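Local atomic coordinates of intestinal fatty acid binding protein (Rattus norvegicus, PDB entry 1ICM), a protein that binds long-chain fatty acids such as myristate inside a beta-barrel and probably carries them within cells of the intestine. Residues F62-F68 with G80-M84; Y14-M18 with R28-A32; A1-W6 with E107-L113. All coordinates share one frame; numbering follows the deposited sequence.

Contact 1: F62-F68 with G80-M84; sequences FELGVDF and GTWTM. With MYR (myristic acid), chain B.
Phe62 and Trp82 meet through different first torsions. In Phe62, CG sits between the backbone N and the carbonyl carbon (chi1 59°), while in Trp82 it lies beside the N and opposite the carbonyl carbon (chi1 -81°). These settings lay the Phe62 ring over the five-membered part of the indole in an offset stack, centroids 4.2 Å apart. Trp82 CD1 stands over the centre of the phenyl face, 3.4 Å from Phe62 CZ. Phe68 comes to the same indole atom rim to rim, its CZ 3.6 Å from Trp82 CD1, and one face of its ring receives Phe62 CB. The three rings form an aromatic cluster beside the head of the bound myristate. Trp82 NE1 makes a weak, bent hydrogen bond to O2 of the fatty acid at 2.8 Å. Arg106 binds the ligand as well.

In the ten-stranded barrel of this family, the gap lies between strands 57-63 and 68-71, the fourth and fifth. Here the chain passing from one to the other runs along strand 77-85, the partner of 68-71. It leaves strand 57-63 through a type II turn, Glu63 to Val66. Gly65 N then bonds to Trp82 O at 2.8 Å, nearly straight. Phe68 and Gly80 form an antiparallel hydrogen-bonded pair with two backbone bonds. Between these two sites one water bridges the turn and strand 77-85. It donates to Glu63 O and Val66 O and accepts from Trp82 N at 3.0 Å, which satisfies all three backbone atoms.

On the outer side Thr81 CG2 packs against Asp67 CB at 3.4 Å. Farther along, Leu64 reaches over the strand with both methyls: CD2 lies by the Trp82 carbonyl, and CD1 meets Met84 CB at 4.2 Å.

Contact 2: Y14-M18 with R28-A32; sequences YEKFM and RKLGA. With MYR (myristic acid), chain B.
Met18 packs against Arg28 where the two short helices meet. Met18 CB lies 3.8 Å from Arg28 CD. The methionine chain runs extended to SD and then bends (chi3 -84°). This turn carries CE across to Arg28 O, 3.4 Å away, and also lays CE over one face of the Tyr14 ring, toward the rim. Gly31, with no side chain, lets Met18 come close, its CE near Gly31 C.

Tyr14 swings its ring opposite the backbone N (chi1 -167°). Its edge, at CE2, then meets Gly31 O at 3.7 Å, nearly in the ring plane. A water joins Tyr14 OH to the same carbonyl, donating to Gly31 O at 3.0 Å. The hydroxyl also lies against the tail of the myristate, 3.1 Å from C12. A leucine in place of Tyr14 would probably leave this water without its hydroxyl partner and Met18 CE without the ring beneath it.

Glu15 is extended beyond CG and crosses Lys29, which bends at chi2 to meet it. Their salt bridge, Glu15 OE2 to Lys29 NZ, is weak at 3.4 Å. Glu15 OE1 is linked through a second water to Arg28 NE, which donates to that water at 2.6 Å. The guanidinium has its main partner elsewhere, in Ile23 O.

Helices 14-21 and 25-31 form the helix-turn-helix lid of the fatty-acid binding fold. Tyr14 and Phe17 turn to the barrel below, touching strands 112-119 and 122-130.

Contact 3: A1-W6 with E107-L113; sequences AFDGTW and EISGNEL
Trp6 and Leu113 make the one CH-pi contact here. Leu113 CB stands over the six-membered ring of Trp6, 3.8 Å from the centroid and 19° off the normal. With chi1 162° and chi2 76° in Leu113, CD2 comes to Trp6 CG and CD1 to Phe2.

Apolar packing surrounds this pair. Ile108 CD1 is wedged between two rings, 3.7 Å from Phe2 CD1 and 4.1 Å from Trp6 CH2. The edge of the Phe2 ring takes Leu113 CD1, with Phe2 CD1 4.0 Å from it. The outer rim of the indole runs into the hairpin turn: Trp6 CZ3 lies 3.5 Å from Asn111 O, near the ring plane.

No hydrogen bond joins the two segments. The polar atom of the indole is served from its own segment: Trp6 NE1 donates to Phe2 O at 2.8 Å. The donor lies above the carbonyl plane, while the oxygen is close to the plane of the indole. This bond holds the chain start at the indole edge and is likely to limit the rotation of the indole.

A type II' turn, Ser109 to Glu112, joins strands 101-109 and 112-119 in a beta hairpin. Strand 4-12 is separated from strand 112-119 by strand 122-130, whose Phe128 and Lys130 also touch Trp6. Phe2 reaches Leu89 of strand 88-95.

In the fold
Contact 3 joins the start of the chain to the hairpin of residues 107-113, and contacts 2 and 1 follow in series inside the loop it closes. Contacts 1 and 3 both reach the single antiparallel sheet that curls into the barrel, with centres 19 Å apart and nearest atoms about 4 Å apart. Contact 2 belongs to the helical pair, which follows strand 4-12 directly. Contacts 1 and 2 lie on opposite sides of the chain's centre, 26 Å between centres, and both touch the myristate. The carboxylate end is met at contact 1 and the tail at contact 2, so the ligand spans the interior between them. Contact 3 stands farther from the ligand.

Contact 1: F62-F68 with G80-M84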
loop_
_atom_site.group_PDB
_atom_site.type_symbol
_atom_site.label_atom_id
_atom_site.label_comp_id
_atom_site.label_asym_id
_atom_site.label_seq_id
_atom_site.Cartn_x
_atom_site.Cartn_y
_atom_site.Cartn_z
ATOM N N PHE A 62 7.570 -7.593 7.163
ATOM C CA PHE A 62 6.969 -7.220 8.419
ATOM C C PHE A 62 6.395 -8.394 9.228
ATOM O O PHE A 62 6.011 -9.416 8.675
ATOM C CB PHE A 62 5.884 -6.157 8.232
ATOM C CG PHE A 62 4.752 -6.505 7.342
ATOM C CD1 PHE A 62 3.638 -7.144 7.888
ATOM C CD2 PHE A 62 4.751 -6.188 5.989
ATOM C CE1 PHE A 62 2.541 -7.428 7.082
ATOM C CE2 PHE A 62 3.663 -6.460 5.170
ATOM C CZ PHE A 62 2.554 -7.094 5.727
ATOM N N GLU A 63 6.351 -8.255 10.557
ATOM C CA GLU A 63 5.780 -9.245 11.437
ATOM C C GLU A 63 4.460 -8.638 11.919
ATOM O O GLU A 63 4.435 -7.453 12.303
ATOM C CB GLU A 63 6.712 -9.510 12.635
ATOM C CG GLU A 63 6.056 -10.568 13.530
ATOM C CD GLU A 63 6.922 -11.036 14.674
ATOM O OE1 GLU A 63 8.196 -10.732 14.596
ATOM O OE2 GLU A 63 6.438 -11.665 15.599
ATOM N N LEU A 64 3.345 -9.365 11.887
ATOM C CA LEU A 64 2.079 -8.787 12.329
ATOM C C LEU A 64 2.165 -8.180 13.736
ATOM O O LEU A 64 2.781 -8.781 14.627
ATOM C CB LEU A 64 0.980 -9.878 12.313
ATOM C CG LEU A 64 0.578 -10.364 10.920
ATOM C CD1 LEU A 64 -0.555 -11.375 11.097
ATOM C CD2 LEU A 64 0.041 -9.194 10.101
ATOM N N GLY A 65 1.586 -6.994 13.965
ATOM C CA GLY A 65 1.648 -6.422 15.316
ATOM C C GLY A 65 2.971 -5.803 15.777
ATOM O O GLY A 65 3.080 -5.300 16.893
ATOM N N VAL A 66 4.028 -5.801 14.956
ATOM C CA VAL A 66 5.313 -5.243 15.319
ATOM C C VAL A 66 5.550 -4.034 14.419
ATOM O O VAL A 66 5.452 -4.161 13.199
ATOM C CB VAL A 66 6.386 -6.300 15.146
ATOM C CG1 VAL A 66 7.736 -5.770 15.563
ATOM C CG2 VAL A 66 6.065 -7.504 16.026
ATOM N N ASP A 67 5.858 -2.839 14.951
ATOM C CA ASP A 67 6.031 -1.759 14.008
ATOM C C ASP A 67 7.294 -1.817 13.219
ATOM O O ASP A 67 8.293 -2.381 13.633
ATOM C CB ASP A 67 5.761 -0.331 14.441
ATOM C CG ASP A 67 6.078 -0.311 15.876
ATOM O OD1 ASP A 67 7.320 -0.691 16.068
ATOM O OD2 ASP A 67 5.237 -0.009 16.713
ATOM N N PHE A 68 7.185 -1.187 12.063
ATOM C CA PHE A 68 8.316 -1.189 11.149
ATOM C C PHE A 68 8.288 0.123 10.385
ATOM O O PHE A 68 7.289 0.852 10.476
ATOM C CB PHE A 68 8.206 -2.437 10.221
ATOM C CG PHE A 68 7.060 -2.386 9.264
ATOM C CD1 PHE A 68 5.749 -2.663 9.646
ATOM C CD2 PHE A 68 7.264 -2.111 7.912
ATOM C CE1 PHE A 68 4.705 -2.587 8.727
ATOM C CE2 PHE A 68 6.235 -2.031 6.972
ATOM C CZ PHE A 68 4.927 -2.272 7.388
ATOM N N GLY A 80 4.678 2.156 11.249
ATOM C CA GLY A 80 3.354 1.681 11.651
ATOM C C GLY A 80 3.365 0.165 11.783
ATOM O O GLY A 80 4.417 -0.464 11.852
ATOM N N THR A 81 2.155 -0.388 11.827
ATOM C CA THR A 81 1.998 -1.831 11.960
ATOM C C THR A 81 0.789 -2.303 11.176
ATOM O O THR A 81 -0.204 -1.616 10.948
ATOM C CB THR A 81 1.699 -2.273 13.435
ATOM O OG1 THR A 81 0.445 -1.716 13.745
ATOM C CG2 THR A 81 2.691 -1.691 14.427
ATOM N N TRP A 82 0.881 -3.559 10.789
ATOM C CA TRP A 82 -0.214 -4.209 10.134
ATOM C C TRP A 82 -0.713 -5.256 11.156
ATOM O O TRP A 82 0.080 -5.926 11.857
ATOM C CB TRP A 82 0.281 -5.052 8.916
ATOM C CG TRP A 82 0.555 -4.338 7.618
ATOM C CD1 TRP A 82 1.780 -4.092 7.087
ATOM C CD2 TRP A 82 -0.417 -3.814 6.692
ATOM N NE1 TRP A 82 1.591 -3.412 5.902
ATOM C CE2 TRP A 82 0.281 -3.232 5.624
ATOM C CE3 TRP A 82 -1.811 -3.779 6.665
ATOM C CZ2 TRP A 82 -0.380 -2.666 4.536
ATOM C CZ3 TRP A 82 -2.496 -3.211 5.605
ATOM C CH2 TRP A 82 -1.757 -2.652 4.558
ATOM N N THR A 83 -2.029 -5.456 11.166
ATOM C CA THR A 83 -2.544 -6.513 12.038
ATOM C C THR A 83 -3.640 -7.238 11.296
ATOM O O THR A 83 -4.264 -6.649 10.418
ATOM C CB THR A 83 -3.150 -5.982 13.349
ATOM O OG1 THR A 83 -4.115 -4.985 13.040
ATOM C CG2 THR A 83 -2.044 -5.430 14.230
ATOM N N MET A 84 -3.915 -8.507 11.645
ATOM C CA MET A 84 -4.999 -9.221 10.956
ATOM C C MET A 84 -6.309 -9.028 11.704
ATOM O O MET A 84 -6.380 -9.384 12.886
ATOM C CB MET A 84 -4.696 -10.718 10.863
ATOM C CG MET A 84 -5.797 -11.442 10.106
ATOM S SD MET A 84 -5.503 -11.556 8.320
ATOM C CE MET A 84 -4.103 -12.709 8.336
HETATM C C1 MYR B . 3.318 -3.056 2.570
HETATM O O1 MYR B . 3.388 -3.428 1.336
HETATM O O2 MYR B . 2.648 -3.671 3.359
HETATM C C2 MYR B . 4.142 -1.824 2.931
HETATM C C3 MYR B . 3.337 -0.639 3.426
HETATM C C4 MYR B . 2.360 -0.065 2.405
HETATM C C5 MYR B . 1.597 1.174 2.875
HETATM C C6 MYR B . 0.960 1.897 1.686
HETATM C C7 MYR B . 0.893 3.413 1.796
HETATM C C8 MYR B . 1.294 4.055 0.470
HETATM C C9 MYR B . 0.348 5.159 0.058
HETATM C C10 MYR B . 0.367 5.452 -1.433
HETATM C C11 MYR B . 1.296 6.606 -1.752
HETATM C C12 MYR B . 1.667 6.784 -3.213
HETATM C C13 MYR B . 2.684 7.906 -3.346
HETATM C C14 MYR B . 2.975 8.348 -4.770
HETATM O O HOH W 1 3.492 -4.919 11.375
#

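Contact 2: Y14-M18 with R28-A32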
loop_
_atom_site.group_PDB
_atom_site.type_symbol
_atom_site.label_atom_id
_atom_site.label_comp_id
_atom_site.label_asym_id
_atom_site.label_seq_id
_atom_site.Cartn_x
_atom_site.Cartn_y
_atom_site.Cartn_z
ATOM N N TYR A 14 -7.260 8.094 -6.934
ATOM C CA TYR A 14 -5.863 8.086 -6.589
ATOM C C TYR A 14 -5.137 9.421 -6.813
ATOM O O TYR A 14 -4.239 9.838 -6.057
ATOM C CB TYR A 14 -5.250 6.863 -7.326
ATOM C CG TYR A 14 -3.875 6.515 -6.838
ATOM C CD1 TYR A 14 -3.589 6.475 -5.472
ATOM C CD2 TYR A 14 -2.834 6.215 -7.714
ATOM C CE1 TYR A 14 -2.330 6.133 -4.971
ATOM C CE2 TYR A 14 -1.577 5.857 -7.233
ATOM C CZ TYR A 14 -1.299 5.821 -5.865
ATOM O OH TYR A 14 -0.050 5.444 -5.404
ATOM N N GLU A 15 -5.483 10.120 -7.879
ATOM C CA GLU A 15 -4.772 11.373 -8.059
ATOM C C GLU A 15 -5.086 12.395 -6.987
ATOM O O GLU A 15 -4.169 13.064 -6.567
ATOM C CB GLU A 15 -4.974 12.032 -9.444
ATOM C CG GLU A 15 -4.186 11.317 -10.573
ATOM C CD GLU A 15 -4.483 11.880 -11.938
ATOM O OE1 GLU A 15 -4.601 13.077 -12.127
ATOM O OE2 GLU A 15 -4.625 10.955 -12.875
ATOM N N LYS A 16 -6.350 12.515 -6.557
ATOM C CA LYS A 16 -6.727 13.465 -5.512
ATOM C C LYS A 16 -6.012 13.069 -4.229
ATOM O O LYS A 16 -5.521 13.897 -3.459
ATOM C CB LYS A 16 -8.224 13.443 -5.279
ATOM C CG LYS A 16 -8.974 14.497 -6.080
ATOM C CD LYS A 16 -8.661 15.933 -5.646
ATOM C CE LYS A 16 -9.129 17.029 -6.604
ATOM N NZ LYS A 16 -8.358 18.291 -6.542
ATOM N N PHE A 17 -5.914 11.763 -3.996
ATOM C CA PHE A 17 -5.226 11.304 -2.798
ATOM C C PHE A 17 -3.763 11.716 -2.829
ATOM O O PHE A 17 -3.181 12.197 -1.841
ATOM C CB PHE A 17 -5.403 9.767 -2.638
ATOM C CG PHE A 17 -4.588 9.219 -1.494
ATOM C CD1 PHE A 17 -3.250 8.864 -1.638
ATOM C CD2 PHE A 17 -5.174 9.090 -0.235
ATOM C CE1 PHE A 17 -2.507 8.366 -0.573
ATOM C CE2 PHE A 17 -4.446 8.623 0.858
ATOM C CZ PHE A 17 -3.110 8.277 0.689
ATOM N N MET A 18 -3.126 11.540 -4.015
ATOM C CA MET A 18 -1.719 11.929 -4.105
ATOM C C MET A 18 -1.521 13.444 -3.968
ATOM O O MET A 18 -0.532 13.887 -3.401
ATOM C CB MET A 18 -1.125 11.498 -5.458
ATOM C CG MET A 18 -0.914 9.993 -5.464
ATOM S SD MET A 18 0.039 9.402 -6.903
ATOM C CE MET A 18 -1.304 9.282 -8.097
ATOM N N ARG A 28 2.016 12.772 -10.170
ATOM C CA ARG A 28 0.742 12.078 -9.982
ATOM C C ARG A 28 0.397 11.277 -11.230
ATOM O O ARG A 28 -0.116 10.133 -11.147
ATOM C CB ARG A 28 -0.443 12.974 -9.622
ATOM C CG ARG A 28 -0.119 13.768 -8.383
ATOM C CD ARG A 28 -1.346 14.470 -7.822
ATOM N NE ARG A 28 -2.038 15.495 -8.609
ATOM C CZ ARG A 28 -1.812 16.806 -8.461
ATOM N NH1 ARG A 28 -0.862 17.251 -7.623
ATOM N NH2 ARG A 28 -2.514 17.680 -9.166
ATOM N N LYS A 29 0.616 11.917 -12.393
ATOM C CA LYS A 29 0.333 11.207 -13.638
ATOM C C LYS A 29 1.219 9.958 -13.771
ATOM O O LYS A 29 0.822 8.877 -14.203
ATOM C CB LYS A 29 0.353 12.168 -14.824
ATOM C CG LYS A 29 -0.701 13.273 -14.604
ATOM C CD LYS A 29 -2.077 12.789 -15.057
ATOM C CE LYS A 29 -3.319 13.674 -14.876
ATOM N NZ LYS A 29 -4.495 13.063 -15.542
ATOM N N LEU A 30 2.464 10.049 -13.350
ATOM C CA LEU A 30 3.321 8.879 -13.419
ATOM C C LEU A 30 2.897 7.821 -12.383
ATOM O O LEU A 30 2.973 6.631 -12.676
ATOM C CB LEU A 30 4.824 9.165 -13.158
ATOM C CG LEU A 30 5.453 10.228 -14.084
ATOM C CD1 LEU A 30 6.920 10.554 -13.719
ATOM C CD2 LEU A 30 5.287 9.867 -15.559
ATOM N N GLY A 31 2.499 8.270 -11.184
ATOM C CA GLY A 31 2.086 7.405 -10.083
ATOM C C GLY A 31 0.881 6.559 -10.433
ATOM O O GLY A 31 0.778 5.377 -10.068
ATOM N N ALA A 32 -0.025 7.152 -11.183
ATOM C CA ALA A 32 -1.225 6.473 -11.580
ATOM C C ALA A 32 -1.081 5.416 -12.658
ATOM O O ALA A 32 -2.054 4.722 -12.967
ATOM C CB ALA A 32 -2.268 7.461 -12.087
HETATM C C1 MYR B . 3.318 -3.056 2.570
HETATM O O1 MYR B . 3.388 -3.428 1.336
HETATM O O2 MYR B . 2.648 -3.671 3.359
HETATM C C2 MYR B . 4.142 -1.824 2.931
HETATM C C3 MYR B . 3.337 -0.639 3.426
HETATM C C4 MYR B . 2.360 -0.065 2.405
HETATM C C5 MYR B . 1.597 1.174 2.875
HETATM C C6 MYR B . 0.960 1.897 1.686
HETATM C C7 MYR B . 0.893 3.413 1.796
HETATM C C8 MYR B . 1.294 4.055 0.470
HETATM C C9 MYR B . 0.348 5.159 0.058
HETATM C C10 MYR B . 0.367 5.452 -1.433
HETATM C C11 MYR B . 1.296 6.606 -1.752
HETATM C C12 MYR B . 1.667 6.784 -3.213
HETATM C C13 MYR B . 2.684 7.906 -3.346
HETATM C C14 MYR B . 2.975 8.348 -4.770
HETATM O O HOH W 2 1.966 5.280 -7.333
HETATM O O HOH W 3 -4.031 15.564 -10.352
#

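Contact 3: A1-W6 with E107-L113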
loop_
_atom_site.group_PDB
_atom_site.type_symbol
_atom_site.label_atom_id
_atom_site.label_comp_id
_atom_site.label_asym_id
_atom_site.label_seq_id
_atom_site.Cartn_x
_atom_site.Cartn_y
_atom_site.Cartn_z
ATOM N N ALA A 1 -5.746 -17.103 0.447
ATOM C CA ALA A 1 -5.288 -15.959 1.220
ATOM C C ALA A 1 -4.726 -14.861 0.331
ATOM O O ALA A 1 -5.139 -14.635 -0.820
ATOM C CB ALA A 1 -4.288 -16.338 2.309
ATOM N N PHE A 2 -3.739 -14.191 0.914
ATOM C CA PHE A 2 -3.058 -13.109 0.240
ATOM C C PHE A 2 -1.921 -13.580 -0.671
ATOM O O PHE A 2 -1.447 -12.769 -1.451
ATOM C CB PHE A 2 -2.499 -12.106 1.271
ATOM C CG PHE A 2 -3.634 -11.446 1.989
ATOM C CD1 PHE A 2 -4.445 -10.554 1.291
ATOM C CD2 PHE A 2 -3.918 -11.724 3.330
ATOM C CE1 PHE A 2 -5.516 -9.927 1.933
ATOM C CE2 PHE A 2 -4.990 -11.113 3.982
ATOM C CZ PHE A 2 -5.781 -10.211 3.273
ATOM N N ASP A 3 -1.517 -14.859 -0.553
ATOM C CA ASP A 3 -0.440 -15.526 -1.273
ATOM C C ASP A 3 -0.535 -15.340 -2.761
ATOM O O ASP A 3 -1.572 -15.549 -3.378
ATOM C CB ASP A 3 -0.523 -17.065 -1.094
ATOM C CG ASP A 3 -0.826 -17.378 0.321
ATOM O OD1 ASP A 3 0.086 -17.438 1.149
ATOM O OD2 ASP A 3 -2.136 -17.503 0.490
ATOM N N GLY A 4 0.579 -14.995 -3.376
ATOM C CA GLY A 4 0.402 -14.856 -4.814
ATOM C C GLY A 4 0.968 -13.561 -5.415
ATOM O O GLY A 4 1.489 -12.712 -4.686
ATOM N N THR A 5 0.861 -13.484 -6.751
ATOM C CA THR A 5 1.358 -12.359 -7.488
ATOM C C THR A 5 0.180 -11.562 -7.908
ATOM O O THR A 5 -0.716 -12.205 -8.440
ATOM C CB THR A 5 2.299 -12.805 -8.615
ATOM O OG1 THR A 5 3.456 -13.321 -7.958
ATOM C CG2 THR A 5 2.721 -11.556 -9.373
ATOM N N TRP A 6 0.200 -10.241 -7.626
ATOM C CA TRP A 6 -0.949 -9.379 -7.916
ATOM C C TRP A 6 -0.484 -8.194 -8.760
ATOM O O TRP A 6 0.567 -7.619 -8.485
ATOM C CB TRP A 6 -1.466 -8.851 -6.570
ATOM C CG TRP A 6 -1.916 -9.914 -5.577
ATOM C CD1 TRP A 6 -1.148 -10.499 -4.606
ATOM C CD2 TRP A 6 -3.221 -10.494 -5.481
ATOM N NE1 TRP A 6 -1.879 -11.447 -3.922
ATOM C CE2 TRP A 6 -3.171 -11.442 -4.428
ATOM C CE3 TRP A 6 -4.426 -10.344 -6.205
ATOM C CZ2 TRP A 6 -4.312 -12.188 -4.075
ATOM C CZ3 TRP A 6 -5.555 -11.076 -5.850
ATOM C CH2 TRP A 6 -5.469 -11.999 -4.803
ATOM N N GLU A 107 -7.897 -6.258 1.508
ATOM C CA GLU A 107 -8.913 -7.280 1.645
ATOM C C GLU A 107 -9.158 -7.948 0.284
ATOM O O GLU A 107 -8.975 -7.324 -0.754
ATOM C CB GLU A 107 -10.169 -6.607 2.193
ATOM C CG GLU A 107 -10.920 -5.884 1.094
ATOM C CD GLU A 107 -12.024 -5.038 1.671
ATOM O OE1 GLU A 107 -13.021 -5.765 2.168
ATOM O OE2 GLU A 107 -11.937 -3.805 1.651
ATOM N N ILE A 108 -9.548 -9.227 0.276
ATOM C CA ILE A 108 -9.849 -9.974 -0.939
ATOM C C ILE A 108 -11.337 -9.880 -1.268
ATOM O O ILE A 108 -12.248 -10.004 -0.441
ATOM C CB ILE A 108 -9.566 -11.477 -0.762
ATOM C CG1 ILE A 108 -8.239 -11.848 -0.108
ATOM C CG2 ILE A 108 -9.752 -12.204 -2.099
ATOM C CD1 ILE A 108 -7.093 -11.522 -1.048
ATOM N N SER A 109 -11.684 -9.718 -2.507
ATOM C CA SER A 109 -13.063 -9.653 -2.890
ATOM C C SER A 109 -13.118 -10.507 -4.141
ATOM O O SER A 109 -12.728 -10.076 -5.226
ATOM C CB SER A 109 -13.435 -8.227 -3.237
ATOM O OG SER A 109 -14.492 -8.291 -4.164
ATOM N N GLY A 110 -13.555 -11.761 -3.984
ATOM C CA GLY A 110 -13.595 -12.661 -5.114
ATOM C C GLY A 110 -12.149 -13.032 -5.410
ATOM O O GLY A 110 -11.457 -13.605 -4.567
ATOM N N ASN A 111 -11.680 -12.716 -6.616
ATOM C CA ASN A 111 -10.306 -12.988 -6.977
ATOM C C ASN A 111 -9.530 -11.682 -7.079
ATOM O O ASN A 111 -8.490 -11.664 -7.747
ATOM C CB ASN A 111 -10.105 -13.731 -8.311
ATOM C CG ASN A 111 -10.831 -13.106 -9.503
ATOM O OD1 ASN A 111 -10.840 -13.711 -10.592
ATOM N ND2 ASN A 111 -11.457 -11.939 -9.332
ATOM N N GLU A 112 -10.042 -10.600 -6.500
ATOM C CA GLU A 112 -9.300 -9.339 -6.577
ATOM C C GLU A 112 -8.745 -8.976 -5.203
ATOM O O GLU A 112 -9.359 -9.334 -4.188
ATOM C CB GLU A 112 -10.212 -8.173 -7.051
ATOM C CG GLU A 112 -10.505 -8.267 -8.565
ATOM C CD GLU A 112 -11.411 -7.202 -9.133
ATOM O OE1 GLU A 112 -12.354 -6.798 -8.325
ATOM O OE2 GLU A 112 -11.280 -6.764 -10.266
ATOM N N LEU A 113 -7.632 -8.229 -5.141
ATOM C CA LEU A 113 -7.066 -7.703 -3.892
ATOM C C LEU A 113 -7.427 -6.196 -3.858
ATOM O O LEU A 113 -7.142 -5.452 -4.820
ATOM C CB LEU A 113 -5.556 -7.943 -3.793
ATOM C CG LEU A 113 -4.877 -7.073 -2.778
ATOM C CD1 LEU A 113 -5.230 -7.697 -1.448
ATOM C CD2 LEU A 113 -3.382 -7.259 -2.919
#